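Local coordinates for putative outer membrane protein (LpxR) (Salmonella typhimurium, PDB 3FID) that removes acyl chains from lipid A in the outer membrane, acting as a lipopolysaccharide-modifying beta-barrel enzyme, at residues G36-Y41 / R205-T210; L51-A56 / T85-N90; S269-K274 / Y287-I292. All blocks are in the same frame, centred on the assembly; numbering follows the deposited sequence.

Contact 1. Residues G36-Y41 / R205-T210; sequences GLFLGY and RGLIHT. With ZN (zinc ion), chain D.
Phe38 and Arg205 form the heart of this contact, a strand of the barrel wall meeting a loop that runs inside the barrel. In the CH-pi contact, Arg205 CB sits over one face of the Phe38 ring, 3.7 Å from its centroid and only 6° off the normal. The chain then leaves the face: CD comes within 3.6 Å of Phe38 CD2, and a bend at chi3 (70°) puts NE 3.6 Å from Phe38 CB. The guanidinium, its plane 27° from that of the phenyl ring, lays one face against Phe38 CB. Arg205 O is close to the same ring, 3.2 Å from Phe38 CD1; this buried carbonyl has no partner in the model.

Apolar packing continues with Leu207. Its CD1 lies in the plane of the Phe38 ring at the edge, 3.8 Å from CZ, whereas its CD2 reaches the backbone, 3.6 Å from Gly40 C. No hydrogen bond links the two segments. The polar end of Arg205 instead makes a salt bridge through NH2 with Asp58 of strand 49-60.

Metal binding belongs to the outward face of the strand: Tyr41 OH binds zinc at 2.3 Å, and Ser1 and His43 bind the same ion. Strand 33-44 lies between strand 2-9, whose Ala4 touches Leu207, and strand 49-60, whose Ala56 touches Phe38 and Arg205, and the 205-210 loop runs over this part of the inner wall after helix 191-194.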
# COMPACT_ATOMS: atom_id res chain seq x y z
N GLY A 36 -4.13 -1.59 -7.65
CA GLY A 36 -4.81 -1.66 -6.37
C GLY A 36 -6.13 -0.90 -6.43
O GLY A 36 -6.23 0.13 -7.12
N LEU A 37 -7.14 -1.44 -5.76
CA LEU A 37 -8.41 -0.73 -5.50
C LEU A 37 -8.73 -0.88 -4.03
O LEU A 37 -8.59 -1.98 -3.47
CB LEU A 37 -9.58 -1.30 -6.32
CG LEU A 37 -10.85 -0.39 -6.30
CD1 LEU A 37 -10.55 1.08 -6.62
CD2 LEU A 37 -11.93 -0.90 -7.26
N PHE A 38 -9.16 0.21 -3.40
CA PHE A 38 -9.41 0.24 -1.96
C PHE A 38 -10.57 1.21 -1.72
O PHE A 38 -10.61 2.29 -2.29
CB PHE A 38 -8.11 0.71 -1.23
CG PHE A 38 -8.28 1.03 0.24
CD1 PHE A 38 -8.83 2.24 0.63
CD2 PHE A 38 -7.79 0.16 1.23
CE1 PHE A 38 -8.98 2.57 1.99
CE2 PHE A 38 -7.92 0.47 2.61
CZ PHE A 38 -8.53 1.70 2.98
N LEU A 39 -11.51 0.78 -0.89
CA LEU A 39 -12.62 1.63 -0.44
C LEU A 39 -12.65 1.50 1.07
O LEU A 39 -12.59 0.38 1.61
CB LEU A 39 -13.94 1.19 -1.09
CG LEU A 39 -15.25 1.95 -0.85
CD1 LEU A 39 -15.17 3.43 -1.22
CD2 LEU A 39 -16.41 1.28 -1.59
N GLY A 40 -12.66 2.63 1.76
CA GLY A 40 -12.57 2.58 3.22
C GLY A 40 -13.43 3.65 3.89
O GLY A 40 -13.76 4.66 3.29
N TYR A 41 -13.78 3.39 5.14
CA TYR A 41 -14.53 4.35 5.95
C TYR A 41 -13.91 4.40 7.33
O TYR A 41 -13.64 3.36 7.92
CB TYR A 41 -16.00 3.92 6.09
CG TYR A 41 -16.79 4.84 7.01
CD1 TYR A 41 -17.25 4.39 8.27
CD2 TYR A 41 -17.04 6.15 6.64
CE1 TYR A 41 -17.95 5.25 9.10
CE2 TYR A 41 -17.72 7.01 7.47
CZ TYR A 41 -18.18 6.55 8.69
OH TYR A 41 -18.89 7.44 9.45
N ARG A 205 -3.94 4.54 2.66
CA ARG A 205 -4.65 4.38 1.37
C ARG A 205 -5.88 5.30 1.27
O ARG A 205 -6.98 4.86 0.91
CB ARG A 205 -5.05 2.90 1.16
CG ARG A 205 -3.83 1.95 1.21
CD ARG A 205 -4.19 0.51 0.91
NE ARG A 205 -4.57 0.26 -0.49
CZ ARG A 205 -4.67 -0.96 -1.02
NH1 ARG A 205 -4.43 -2.02 -0.27
NH2 ARG A 205 -4.99 -1.13 -2.32
N GLY A 206 -5.69 6.57 1.59
CA GLY A 206 -6.78 7.53 1.47
C GLY A 206 -7.49 7.91 2.76
O GLY A 206 -8.06 8.99 2.85
N LEU A 207 -7.47 7.04 3.76
CA LEU A 207 -8.12 7.39 5.01
C LEU A 207 -7.37 8.54 5.69
O LEU A 207 -6.14 8.61 5.64
CB LEU A 207 -8.25 6.19 5.93
CG LEU A 207 -9.11 5.07 5.33
CD1 LEU A 207 -8.91 3.80 6.12
CD2 LEU A 207 -10.61 5.51 5.25
N ILE A 208 -8.13 9.43 6.31
CA ILE A 208 -7.56 10.64 6.94
C ILE A 208 -8.06 10.73 8.38
O ILE A 208 -9.25 10.57 8.63
CB ILE A 208 -7.96 11.93 6.13
CG1 ILE A 208 -7.22 11.94 4.77
CG2 ILE A 208 -7.66 13.22 6.94
CD1 ILE A 208 -7.72 13.02 3.77
N HIS A 209 -7.16 11.01 9.31
CA HIS A 209 -7.55 11.34 10.69
C HIS A 209 -7.20 12.80 10.86
O HIS A 209 -6.02 13.16 10.87
CB HIS A 209 -6.76 10.49 11.69
CG HIS A 209 -7.16 10.70 13.12
ND1 HIS A 209 -6.37 10.33 14.18
CD2 HIS A 209 -8.27 11.26 13.66
CE1 HIS A 209 -6.97 10.63 15.32
NE2 HIS A 209 -8.12 11.22 15.03
N THR A 210 -8.20 13.66 10.94
CA THR A 210 -7.91 15.09 11.05
C THR A 210 -8.86 15.81 11.98
O THR A 210 -10.02 15.41 12.12
CB THR A 210 -7.93 15.81 9.67
OG1 THR A 210 -7.43 17.15 9.84
CG2 THR A 210 -9.34 15.85 9.06
ZN ZN D . -18.36 8.93 11.12

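Contact 2. Residues L51-A56 / T85-N90; sequences LSFHIA and TGLEWN. With ZN (zinc ion), chain E.
His54 O takes two donors, Thr85 OG1 at 2.8 Å and Gly86 N at 3.1 Å. Thr85 OG1 stands anti to its backbone N (chi1 -180°), in position for this bond. The pairing is antiparallel: His54 N returns a bond to Gly86 O, and Ser52 and Glu88 exchange two more, the shorter being Ser52 N to Glu88 O at 2.8 Å. On the face of Ser52 and His54, one water accepts from Ser52 OG and donates to Glu88 O and OE1, while Ser42 and Arg100 are further partners of Ser52 OG and Glu88 OE2.

Gly86 N lies over one face of the His54 ring, 3.4 Å above its plane and offset toward the rim, and His54 NE2 binds zinc at 2.1 Å. On the other sheet face, Phe53 CE1 approaches Thr85 OG1 to 3.2 Å, Leu87 CD2 lies 4.2 Å from Phe53 CB at the ring edge, and Ile55 CD1 packs on Thr85 CB.

Two chemistries thus share one strand pair. Leu51, Phe53, Ile55 and Leu87 form an apolar surface that probably faces lipid, whereas the opposite face carries water, charge and a zinc ion completed by His84, Asp104 and a second water.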
# COMPACT_ATOMS: atom_id res chain seq x y z
N LEU A 51 -12.19 4.28 14.29
CA LEU A 51 -12.39 2.91 13.87
C LEU A 51 -12.62 2.93 12.36
O LEU A 51 -13.52 3.63 11.89
CB LEU A 51 -13.62 2.32 14.56
CG LEU A 51 -13.92 0.84 14.31
CD1 LEU A 51 -12.81 -0.15 14.78
CD2 LEU A 51 -15.26 0.51 14.94
N SER A 52 -11.85 2.11 11.63
CA SER A 52 -11.94 2.07 10.17
C SER A 52 -12.35 0.71 9.63
O SER A 52 -11.99 -0.31 10.19
CB SER A 52 -10.58 2.41 9.56
OG SER A 52 -10.20 3.70 9.96
N PHE A 53 -13.07 0.72 8.51
CA PHE A 53 -13.45 -0.50 7.80
C PHE A 53 -12.98 -0.31 6.36
O PHE A 53 -13.05 0.80 5.83
CB PHE A 53 -14.98 -0.65 7.79
CG PHE A 53 -15.49 -1.66 6.78
CD1 PHE A 53 -15.35 -3.03 7.00
CD2 PHE A 53 -16.11 -1.22 5.59
CE1 PHE A 53 -15.85 -3.97 6.06
CE2 PHE A 53 -16.59 -2.14 4.63
CZ PHE A 53 -16.48 -3.50 4.87
N HIS A 54 -12.58 -1.40 5.70
CA HIS A 54 -12.20 -1.31 4.30
C HIS A 54 -12.39 -2.64 3.59
O HIS A 54 -12.49 -3.67 4.23
CB HIS A 54 -10.73 -0.90 4.17
CG HIS A 54 -9.77 -2.00 4.48
ND1 HIS A 54 -9.44 -2.35 5.77
CD2 HIS A 54 -9.09 -2.85 3.67
CE1 HIS A 54 -8.59 -3.37 5.75
NE2 HIS A 54 -8.35 -3.68 4.48
N ILE A 55 -12.49 -2.55 2.26
CA ILE A 55 -12.40 -3.70 1.37
C ILE A 55 -11.37 -3.29 0.30
O ILE A 55 -11.30 -2.12 -0.09
CB ILE A 55 -13.77 -4.05 0.74
CG1 ILE A 55 -13.65 -5.16 -0.33
CG2 ILE A 55 -14.41 -2.83 0.10
CD1 ILE A 55 -13.81 -6.63 0.20
N ALA A 56 -10.57 -4.26 -0.17
CA ALA A 56 -9.53 -3.93 -1.15
C ALA A 56 -9.14 -5.14 -1.99
O ALA A 56 -9.34 -6.29 -1.56
CB ALA A 56 -8.31 -3.35 -0.43
N THR A 85 -10.55 -7.62 3.58
CA THR A 85 -11.42 -6.68 4.24
C THR A 85 -10.98 -6.66 5.68
O THR A 85 -10.49 -7.65 6.18
CB THR A 85 -12.94 -7.06 4.10
OG1 THR A 85 -13.74 -6.07 4.77
CG2 THR A 85 -13.26 -8.45 4.64
N GLY A 86 -11.17 -5.55 6.38
CA GLY A 86 -10.86 -5.61 7.79
C GLY A 86 -11.32 -4.40 8.56
O GLY A 86 -11.98 -3.53 8.03
N LEU A 87 -10.90 -4.37 9.82
CA LEU A 87 -11.22 -3.31 10.75
C LEU A 87 -9.92 -2.87 11.42
O LEU A 87 -9.01 -3.69 11.62
CB LEU A 87 -12.14 -3.88 11.84
CG LEU A 87 -13.59 -4.17 11.45
CD1 LEU A 87 -14.21 -5.07 12.52
CD2 LEU A 87 -14.37 -2.86 11.26
N GLU A 88 -9.85 -1.59 11.79
CA GLU A 88 -8.66 -1.08 12.45
C GLU A 88 -8.98 0.03 13.45
O GLU A 88 -9.79 0.90 13.16
CB GLU A 88 -7.74 -0.50 11.39
CG GLU A 88 -6.36 -0.12 11.86
CD GLU A 88 -5.69 0.75 10.83
OE1 GLU A 88 -5.91 1.98 10.86
OE2 GLU A 88 -4.97 0.18 9.97
N TRP A 89 -8.30 -0.00 14.60
CA TRP A 89 -8.34 1.06 15.60
C TRP A 89 -7.14 1.99 15.35
O TRP A 89 -6.02 1.52 15.21
CB TRP A 89 -8.27 0.41 16.99
CG TRP A 89 -8.31 1.36 18.12
CD1 TRP A 89 -7.27 1.74 18.94
CD2 TRP A 89 -9.46 2.05 18.60
NE1 TRP A 89 -7.71 2.64 19.89
CE2 TRP A 89 -9.05 2.85 19.71
CE3 TRP A 89 -10.81 2.09 18.20
CZ2 TRP A 89 -9.94 3.66 20.42
CZ3 TRP A 89 -11.70 2.91 18.90
CH2 TRP A 89 -11.26 3.68 20.01
N ASN A 90 -7.36 3.30 15.26
CA ASN A 90 -6.29 4.29 15.03
C ASN A 90 -6.40 5.37 16.10
O ASN A 90 -7.42 6.04 16.17
CB ASN A 90 -6.47 4.93 13.64
CG ASN A 90 -5.36 5.93 13.28
OD1 ASN A 90 -4.28 5.94 13.86
ND2 ASN A 90 -5.63 6.76 12.31
ZN ZN E . -6.82 -5.01 4.14
O HOH W 1 -8.46 3.28 11.78
O HOH W 2 -4.79 -4.06 4.49

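Contact 3. Residues S269-K274 / Y287-I292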
# COMPACT_ATOMS: atom_id res chain seq x y z
N SER A 269 -5.24 13.20 -2.77
CA SER A 269 -3.90 12.78 -2.36
C SER A 269 -3.16 12.05 -3.48
O SER A 269 -3.78 11.35 -4.25
CB SER A 269 -3.99 11.84 -1.17
OG SER A 269 -4.57 12.47 -0.06
N LEU A 270 -1.84 12.22 -3.52
CA LEU A 270 -0.99 11.44 -4.41
C LEU A 270 0.22 10.96 -3.61
O LEU A 270 0.78 11.74 -2.84
CB LEU A 270 -0.58 12.33 -5.61
CG LEU A 270 0.35 11.98 -6.79
CD1 LEU A 270 1.74 12.50 -6.59
CD2 LEU A 270 0.33 10.52 -7.19
N SER A 271 0.58 9.69 -3.75
CA SER A 271 1.78 9.15 -3.11
C SER A 271 2.64 8.46 -4.18
O SER A 271 2.12 7.70 -5.00
CB SER A 271 1.40 8.17 -1.97
OG SER A 271 2.56 7.80 -1.23
N LEU A 272 3.92 8.83 -4.23
CA LEU A 272 4.91 8.26 -5.14
C LEU A 272 5.74 7.27 -4.36
O LEU A 272 6.48 7.66 -3.43
CB LEU A 272 5.81 9.38 -5.67
CG LEU A 272 5.14 10.60 -6.36
CD1 LEU A 272 6.20 11.65 -6.83
CD2 LEU A 272 4.31 10.22 -7.52
N ASN A 273 5.68 6.00 -4.75
CA ASN A 273 6.17 4.93 -3.90
C ASN A 273 7.22 4.07 -4.56
O ASN A 273 7.18 3.89 -5.75
CB ASN A 273 5.00 4.07 -3.43
CG ASN A 273 3.86 4.91 -2.89
OD1 ASN A 273 4.08 5.81 -2.08
ND2 ASN A 273 2.64 4.63 -3.36
N LYS A 274 8.17 3.57 -3.77
CA LYS A 274 9.12 2.57 -4.27
C LYS A 274 9.30 1.46 -3.24
O LYS A 274 9.50 1.72 -2.05
CB LYS A 274 10.49 3.18 -4.60
CG LYS A 274 11.44 2.16 -5.31
CD LYS A 274 12.82 2.71 -5.54
CE LYS A 274 13.74 2.35 -4.35
NZ LYS A 274 15.17 2.48 -4.76
N TYR A 287 5.55 2.77 -8.05
CA TYR A 287 4.15 2.89 -8.40
C TYR A 287 3.59 4.12 -7.69
O TYR A 287 4.26 4.72 -6.82
CB TYR A 287 3.38 1.63 -7.98
CG TYR A 287 3.35 1.35 -6.48
CD1 TYR A 287 4.39 0.67 -5.85
CD2 TYR A 287 2.27 1.75 -5.71
CE1 TYR A 287 4.34 0.41 -4.46
CE2 TYR A 287 2.21 1.51 -4.33
CZ TYR A 287 3.23 0.85 -3.73
OH TYR A 287 3.09 0.65 -2.38
N ILE A 288 2.37 4.48 -8.05
CA ILE A 288 1.69 5.56 -7.34
C ILE A 288 0.38 5.08 -6.76
O ILE A 288 -0.15 4.05 -7.17
CB ILE A 288 1.38 6.76 -8.25
CG1 ILE A 288 0.41 6.36 -9.38
CG2 ILE A 288 2.68 7.38 -8.79
CD1 ILE A 288 -0.28 7.53 -10.05
N ASN A 289 -0.12 5.82 -5.79
CA ASN A 289 -1.54 5.75 -5.48
C ASN A 289 -2.13 7.16 -5.50
O ASN A 289 -1.43 8.14 -5.16
CB ASN A 289 -1.83 4.93 -4.19
CG ASN A 289 -1.18 5.49 -2.93
OD1 ASN A 289 -0.02 5.18 -2.62
ND2 ASN A 289 -1.94 6.27 -2.17
N GLY A 290 -3.37 7.27 -5.98
CA GLY A 290 -4.11 8.53 -5.97
C GLY A 290 -5.41 8.29 -5.23
O GLY A 290 -6.07 7.25 -5.43
N ASP A 291 -5.74 9.20 -4.32
CA ASP A 291 -6.89 8.99 -3.45
C ASP A 291 -7.84 10.18 -3.46
O ASP A 291 -7.42 11.35 -3.58
CB ASP A 291 -6.49 8.71 -1.98
CG ASP A 291 -5.12 8.01 -1.82
OD1 ASP A 291 -4.81 7.02 -2.50
OD2 ASP A 291 -4.35 8.46 -0.95
N ILE A 292 -9.13 9.87 -3.36
CA ILE A 292 -10.15 10.91 -3.18
C ILE A 292 -10.79 10.58 -1.86
O ILE A 292 -11.23 9.45 -1.65
CB ILE A 292 -11.22 10.88 -4.29
CG1 ILE A 292 -10.60 11.18 -5.66
CG2 ILE A 292 -12.33 11.91 -3.97
CD1 ILE A 292 -11.61 11.04 -6.81
O HOH W 3 -7.31 12.06 -0.29
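Asn289 OD1 is gripped by two donors, Asn273 ND2 at 2.8 Å across the contact and Arg256 NH2 of strand 251-263, on the far side of 266-275. The setting is a beta hairpin in the wall of an antiparallel beta barrel, strands 266-275 and 285-295. Asn273 and Asn289 have nearly coplanar amides, 20° apart, and belong to a polar network on the face of Ser269, Ser271 and Asp291. Ser271 OG donates to a lone pair of Asn273 OD1 at 2.6 Å; Asn289 ND2 donates to the syn lone pair of Asp291 OD1, which Ser6 also engages. Both amides are therefore fixed in rotation by bonds at O and N alike.

Three hydrogen-bonded pairs zip the backbones together, Ser269 with Asp291, Ser271 with Asn289 and Asn273 with Tyr287, Asn273 N to Tyr287 O being the shortest at 2.8 Å.

The reverse face is apolar. Leu272 and Ile288 point the same way, with CD2 of the leucine 3.5 Å from CG2 of the isoleucine, and both touch Leu19 of helix 16-23; Leu270 CD2 packs on Ile288 CB, and Leu270 also touches a bound detergent molecule.

Tyr287 CG sits between its backbone N and carbonyl carbon (chi1 63°), on the side of Asn273, whose CB makes a CH-pi contact over one ring face, offset toward the rim and 3.8 Å from the centroid of the Tyr287 ring.

How the contacts relate
From the N terminus, strand 33-44 opens contact 1, which closes only when the chain returns at 205-210. Contact 2, 51-56 with 85-90, is nested within that long loop; contact 3 follows in series as a short hairpin near the C terminus. Contacts 1 and 2 adjoin because 33-44 and 49-60 are neighbouring strands: Tyr41 O to Phe53 N and Leu39 O to Ile55 N are probable hydrogen bonds. Contact 3 reaches contact 1 where Asp291 OD2 packs against Gly206 N, but does not touch contact 2. Strand 2-9, paired with both 33-44 and 285-295, joins the chain's two ends and closes the barrel.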